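Local coordinates for putative dioxygenase (1H-3-hydroxy-4-oxoquinaldine 2,4-dioxygenase) (Mycobacteroides abscessus, PDB 6RA2), which catalyses the ring-opening dioxygenation of the quorum-sensing signal 2-heptyl-3-hydroxy-4(1H)-quinolone, giving N-octanoylanthranilate and carbon monoxide, at residues A[14-19]-A[50-55]; A[54-59]-A[76-81]. All coordinates share one frame; numbering follows the deposited sequence.

Contact 1 pairs residues 14-19 with 50-55 inside the sheet; contact 2 sets residues 54-59, where that second strand ends, against helix 71-84. Their centres lie about 12 Å apart and they share Val54 and Cys55. Val54 belongs to both: its backbone sits in the strand pairing, while its side chain meets the helix. A second join is the packing of Phe14 CB on Leu81 CD2 at 3.8 Å. Contact 1 lies away from the annotated sites. Contact 2 comes closer, the side chain of Trp56 being about 8 Å from that of substrate-binding His97 and about 12 Å from that of His246, the proton donor/acceptor.

Contact 1. Residues A[14-19]-A[50-55]; sequences FDDQGH and RTVRVC
Arg50 lays its extended chain over Gly18, CG lying 3.3 Å from Gly18 O, and ends on the carboxylate of Asp16. CG is anti to the backbone N (chi1 -180°) and the chain stays stretched as far as NE, which carries the guanidinium side-on to the acid. Arg50 NE meets Asp16 OD1 at 3.1 Å in a nearly straight bond (170°) on the syn side of that oxygen, while Arg50 NH2 reaches Asp16 OD2 at 2.9 Å from above the carboxylate plane. One nitrogen for each oxygen, with the planes 24° apart, restrains rotation of both groups.

On the face carrying Asp15, Gln17, Thr51 and Arg53, a second salt bridge forms: Asp15 and Arg53 run side by side, and Asp15 OD2 takes the edge of the guanidinium. The modelled NH2 distance is too short to be trusted in detail, and the NE bond is weak. Gln17 NE2 also donates to Asp15 OD2 (3.0 Å), coming from above the carboxylate plane, while its OE1 is bonded to Arg46. Arg53 NH1 has a further salt bridge to Asp39.

Between the two faces, the strands run antiparallel. Asp15-Arg53 and Gln17-Thr51 are the hydrogen-bonded pairs; the shortest of the backbone bonds is Thr51 N to Gln17 O at 2.7 Å, and Val52 CA adds a CA-H...O contact to Asp15 O at 3.0 Å. Strand 51-54 continues on its other edge as a parallel neighbour of strand 24-28, so this pairing is the junction between the antiparallel N-terminal strands and the parallel core of an alpha/beta hydrolase sheet.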
# COMPACT_ATOMS: atom_id res chain seq x y z
N PHE A 14 -7.30 -6.89 -11.68
CA PHE A 14 -5.99 -6.30 -11.95
C PHE A 14 -6.01 -5.59 -13.29
O PHE A 14 -6.98 -5.67 -14.06
CB PHE A 14 -4.89 -7.37 -11.95
CG PHE A 14 -4.98 -8.31 -13.10
CD1 PHE A 14 -5.88 -9.39 -13.06
CD2 PHE A 14 -4.21 -8.12 -14.24
CE1 PHE A 14 -5.98 -10.27 -14.12
CE2 PHE A 14 -4.30 -9.00 -15.31
CZ PHE A 14 -5.19 -10.07 -15.25
N ASP A 15 -4.89 -4.94 -13.56
CA ASP A 15 -4.60 -4.14 -14.75
C ASP A 15 -3.18 -4.47 -15.21
O ASP A 15 -2.26 -4.51 -14.39
CB ASP A 15 -4.70 -2.65 -14.41
CG ASP A 15 -5.26 -1.86 -15.53
OD1 ASP A 15 -5.59 -2.50 -16.55
OD2 ASP A 15 -5.36 -0.62 -15.41
N ASP A 16 -2.98 -4.67 -16.51
CA ASP A 16 -1.67 -5.02 -17.06
C ASP A 16 -1.40 -4.12 -18.27
O ASP A 16 -2.02 -4.28 -19.32
CB ASP A 16 -1.62 -6.50 -17.44
CG ASP A 16 -0.25 -6.94 -17.96
OD1 ASP A 16 0.72 -6.17 -17.79
OD2 ASP A 16 -0.13 -8.04 -18.56
N GLN A 17 -0.45 -3.19 -18.11
CA GLN A 17 -0.13 -2.19 -19.13
C GLN A 17 1.38 -2.02 -19.25
O GLN A 17 2.08 -1.96 -18.24
CB GLN A 17 -0.77 -0.82 -18.81
CG GLN A 17 -2.26 -0.85 -18.57
CD GLN A 17 -2.89 0.53 -18.56
OE1 GLN A 17 -2.54 1.40 -19.35
NE2 GLN A 17 -3.84 0.74 -17.65
N GLY A 18 1.87 -1.93 -20.49
CA GLY A 18 3.26 -1.64 -20.78
C GLY A 18 4.07 -2.87 -21.12
O GLY A 18 3.77 -4.00 -20.71
N HIS A 19 5.14 -2.65 -21.90
CA HIS A 19 6.00 -3.75 -22.34
C HIS A 19 7.49 -3.45 -22.24
O HIS A 19 8.29 -4.25 -22.73
CB HIS A 19 5.64 -4.17 -23.78
CG HIS A 19 4.37 -4.95 -23.90
ND1 HIS A 19 4.31 -6.32 -23.72
CD2 HIS A 19 3.10 -4.57 -24.20
CE1 HIS A 19 3.07 -6.74 -23.89
NE2 HIS A 19 2.32 -5.70 -24.18
N ARG A 50 6.61 -2.17 -17.64
CA ARG A 50 5.38 -2.92 -17.51
C ARG A 50 4.84 -2.70 -16.10
O ARG A 50 5.59 -2.80 -15.12
CB ARG A 50 5.61 -4.40 -17.79
CG ARG A 50 4.34 -5.26 -17.67
CD ARG A 50 4.68 -6.74 -17.74
NE ARG A 50 3.48 -7.56 -17.73
CZ ARG A 50 3.46 -8.88 -17.82
NH1 ARG A 50 4.59 -9.56 -17.93
NH2 ARG A 50 2.29 -9.51 -17.81
N THR A 51 3.56 -2.35 -16.01
CA THR A 51 2.91 -1.95 -14.77
C THR A 51 1.67 -2.81 -14.57
O THR A 51 0.80 -2.87 -15.45
CB THR A 51 2.53 -0.47 -14.79
OG1 THR A 51 3.72 0.32 -14.76
CG2 THR A 51 1.63 -0.11 -13.60
N VAL A 52 1.59 -3.47 -13.42
CA VAL A 52 0.47 -4.33 -13.06
C VAL A 52 -0.14 -3.72 -11.80
O VAL A 52 0.50 -3.70 -10.75
CB VAL A 52 0.90 -5.78 -12.82
CG1 VAL A 52 -0.27 -6.62 -12.38
CG2 VAL A 52 1.50 -6.37 -14.08
N ARG A 53 -1.35 -3.17 -11.93
CA ARG A 53 -2.12 -2.69 -10.79
C ARG A 53 -2.97 -3.83 -10.23
O ARG A 53 -3.71 -4.48 -10.97
CB ARG A 53 -3.00 -1.52 -11.19
CG ARG A 53 -2.23 -0.35 -11.75
CD ARG A 53 -3.13 0.86 -11.85
NE ARG A 53 -4.09 0.69 -12.93
CZ ARG A 53 -5.16 1.45 -13.10
NH1 ARG A 53 -5.42 2.44 -12.25
NH2 ARG A 53 -5.96 1.23 -14.13
N VAL A 54 -2.85 -4.09 -8.93
CA VAL A 54 -3.45 -5.26 -8.32
C VAL A 54 -4.46 -4.81 -7.28
O VAL A 54 -4.16 -3.93 -6.47
CB VAL A 54 -2.39 -6.17 -7.68
CG1 VAL A 54 -3.06 -7.27 -6.88
CG2 VAL A 54 -1.50 -6.77 -8.75
N CYS A 55 -5.65 -5.40 -7.32
CA CYS A 55 -6.65 -5.22 -6.27
C CYS A 55 -6.54 -6.33 -5.25
O CYS A 55 -6.11 -7.45 -5.57
CB CYS A 55 -8.08 -5.23 -6.84
SG CYS A 55 -8.48 -3.90 -7.97

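Contact 2. Residues A[54-59]-A[76-81]; sequences VCWRGH and ADTIGL
With chi1 at 72°, Arg57 places CG between its own backbone N and carbonyl carbon, and a bend at chi3 (62°) turns the guanidinium onto Asp77, whose CG is anti to its carbonyl carbon. The two side chains cross at about a right angle, yet their flat ends lie only 16° from coplanar. The grip is side-on and bidentate: NE of Arg57 donates to Asp77 OD1 at 2.7 Å, and NH2 of Arg57 to Asp77 OD2 at 2.8 Å. Both oxygens use their syn lone pairs and both N-H...O bonds are fairly straight, geometry that should keep the two planes aligned.

Asp77 OD1 also accepts from a water, 2.8 Å from the water oxygen, which in turn accepts from Arg57 N, so backbone as well as side chain of Arg57 is tied to the acid. Asn8 ND2 also donates to Asp77 OD2; this set of donors around a buried carboxylate is consistent with its being charged.

Further along the helix the contact becomes apolar. Val54 CG2 and Leu81 CD2 meet tip to tip at 3.6 Å, and the Thr78 methyl CG2 lies 3.6 Å from Trp56 CZ3 and 3.9 Å from Val54 CG1. Leu28 of strand 24-28 touches Val54, Trp56 and Thr78, closing this cluster against the sheet.

Trp56 to His59 form a type II turn, closed by His59 N to Trp56 O, with glycine at its positive-phi third position. Running from strand 51-54 through this turn to helix 71-84, the chain makes the connection from a strand of the central sheet to a helix that packs on it, as in the alpha/beta hydrolase fold.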
# COMPACT_ATOMS: atom_id res chain seq x y z
N VAL A 54 -2.85 -4.09 -8.93
CA VAL A 54 -3.45 -5.26 -8.32
C VAL A 54 -4.46 -4.81 -7.28
O VAL A 54 -4.16 -3.93 -6.47
CB VAL A 54 -2.39 -6.17 -7.68
CG1 VAL A 54 -3.06 -7.27 -6.88
CG2 VAL A 54 -1.50 -6.77 -8.75
N CYS A 55 -5.65 -5.40 -7.32
CA CYS A 55 -6.65 -5.22 -6.27
C CYS A 55 -6.54 -6.33 -5.25
O CYS A 55 -6.11 -7.45 -5.57
CB CYS A 55 -8.08 -5.23 -6.84
SG CYS A 55 -8.48 -3.90 -7.97
N TRP A 56 -6.95 -6.03 -4.02
CA TRP A 56 -7.05 -7.10 -3.03
C TRP A 56 -8.30 -7.94 -3.29
O TRP A 56 -9.27 -7.48 -3.90
CB TRP A 56 -7.10 -6.53 -1.62
CG TRP A 56 -5.98 -5.56 -1.28
CD1 TRP A 56 -6.12 -4.25 -0.88
CD2 TRP A 56 -4.58 -5.84 -1.26
NE1 TRP A 56 -4.88 -3.71 -0.62
CE2 TRP A 56 -3.92 -4.66 -0.85
CE3 TRP A 56 -3.81 -6.97 -1.58
CZ2 TRP A 56 -2.53 -4.57 -0.75
CZ3 TRP A 56 -2.42 -6.89 -1.46
CH2 TRP A 56 -1.80 -5.70 -1.04
N ARG A 57 -8.28 -9.18 -2.80
CA ARG A 57 -9.50 -9.98 -2.76
C ARG A 57 -10.61 -9.21 -2.05
O ARG A 57 -10.36 -8.48 -1.08
CB ARG A 57 -9.24 -11.32 -2.05
CG ARG A 57 -9.03 -11.25 -0.55
CD ARG A 57 -9.05 -12.66 0.09
NE ARG A 57 -7.98 -13.53 -0.41
CZ ARG A 57 -7.81 -14.81 -0.07
NH1 ARG A 57 -8.63 -15.41 0.78
NH2 ARG A 57 -6.80 -15.49 -0.59
N GLY A 58 -11.84 -9.35 -2.55
CA GLY A 58 -12.99 -8.64 -2.02
C GLY A 58 -13.08 -7.17 -2.40
O GLY A 58 -14.06 -6.50 -2.03
N HIS A 59 -12.08 -6.65 -3.13
CA HIS A 59 -12.04 -5.25 -3.52
C HIS A 59 -12.32 -5.02 -5.00
O HIS A 59 -12.38 -3.87 -5.44
CB HIS A 59 -10.65 -4.65 -3.19
CG HIS A 59 -10.40 -4.46 -1.73
ND1 HIS A 59 -10.24 -5.51 -0.85
CD2 HIS A 59 -10.31 -3.33 -0.98
CE1 HIS A 59 -10.04 -5.04 0.37
NE2 HIS A 59 -10.08 -3.72 0.32
N ALA A 76 -0.11 -13.81 -0.72
CA ALA A 76 -0.17 -15.03 -1.52
C ALA A 76 -0.99 -14.82 -2.79
O ALA A 76 -0.70 -15.40 -3.84
CB ALA A 76 -0.74 -16.19 -0.70
N ASP A 77 -2.04 -13.99 -2.70
CA ASP A 77 -2.86 -13.70 -3.88
C ASP A 77 -2.06 -12.96 -4.94
O ASP A 77 -2.02 -13.38 -6.11
CB ASP A 77 -4.09 -12.86 -3.49
CG ASP A 77 -5.07 -13.62 -2.61
OD1 ASP A 77 -5.87 -12.94 -1.92
OD2 ASP A 77 -5.03 -14.87 -2.61
N THR A 78 -1.40 -11.85 -4.56
CA THR A 78 -0.67 -11.07 -5.56
C THR A 78 0.50 -11.85 -6.12
O THR A 78 0.80 -11.73 -7.31
CB THR A 78 -0.17 -9.74 -5.01
OG1 THR A 78 1.10 -9.93 -4.39
CG2 THR A 78 -1.13 -9.13 -4.03
N ILE A 79 1.17 -12.66 -5.29
CA ILE A 79 2.24 -13.51 -5.80
C ILE A 79 1.70 -14.50 -6.80
O ILE A 79 2.24 -14.66 -7.90
CB ILE A 79 2.96 -14.22 -4.64
CG1 ILE A 79 3.80 -13.25 -3.83
CG2 ILE A 79 3.84 -15.35 -5.18
CD1 ILE A 79 4.29 -13.85 -2.54
N GLY A 80 0.63 -15.21 -6.43
CA GLY A 80 -0.00 -16.13 -7.36
C GLY A 80 -0.46 -15.46 -8.64
O GLY A 80 -0.39 -16.06 -9.71
N LEU A 81 -0.89 -14.20 -8.55
CA LEU A 81 -1.24 -13.44 -9.75
C LEU A 81 -0.01 -13.16 -10.60
O LEU A 81 -0.03 -13.37 -11.82
CB LEU A 81 -1.93 -12.13 -9.35
CG LEU A 81 -2.30 -11.22 -10.54
CD1 LEU A 81 -3.34 -11.90 -11.42
CD2 LEU A 81 -2.80 -9.87 -10.06
O HOH W 1 -5.40 -10.19 -2.05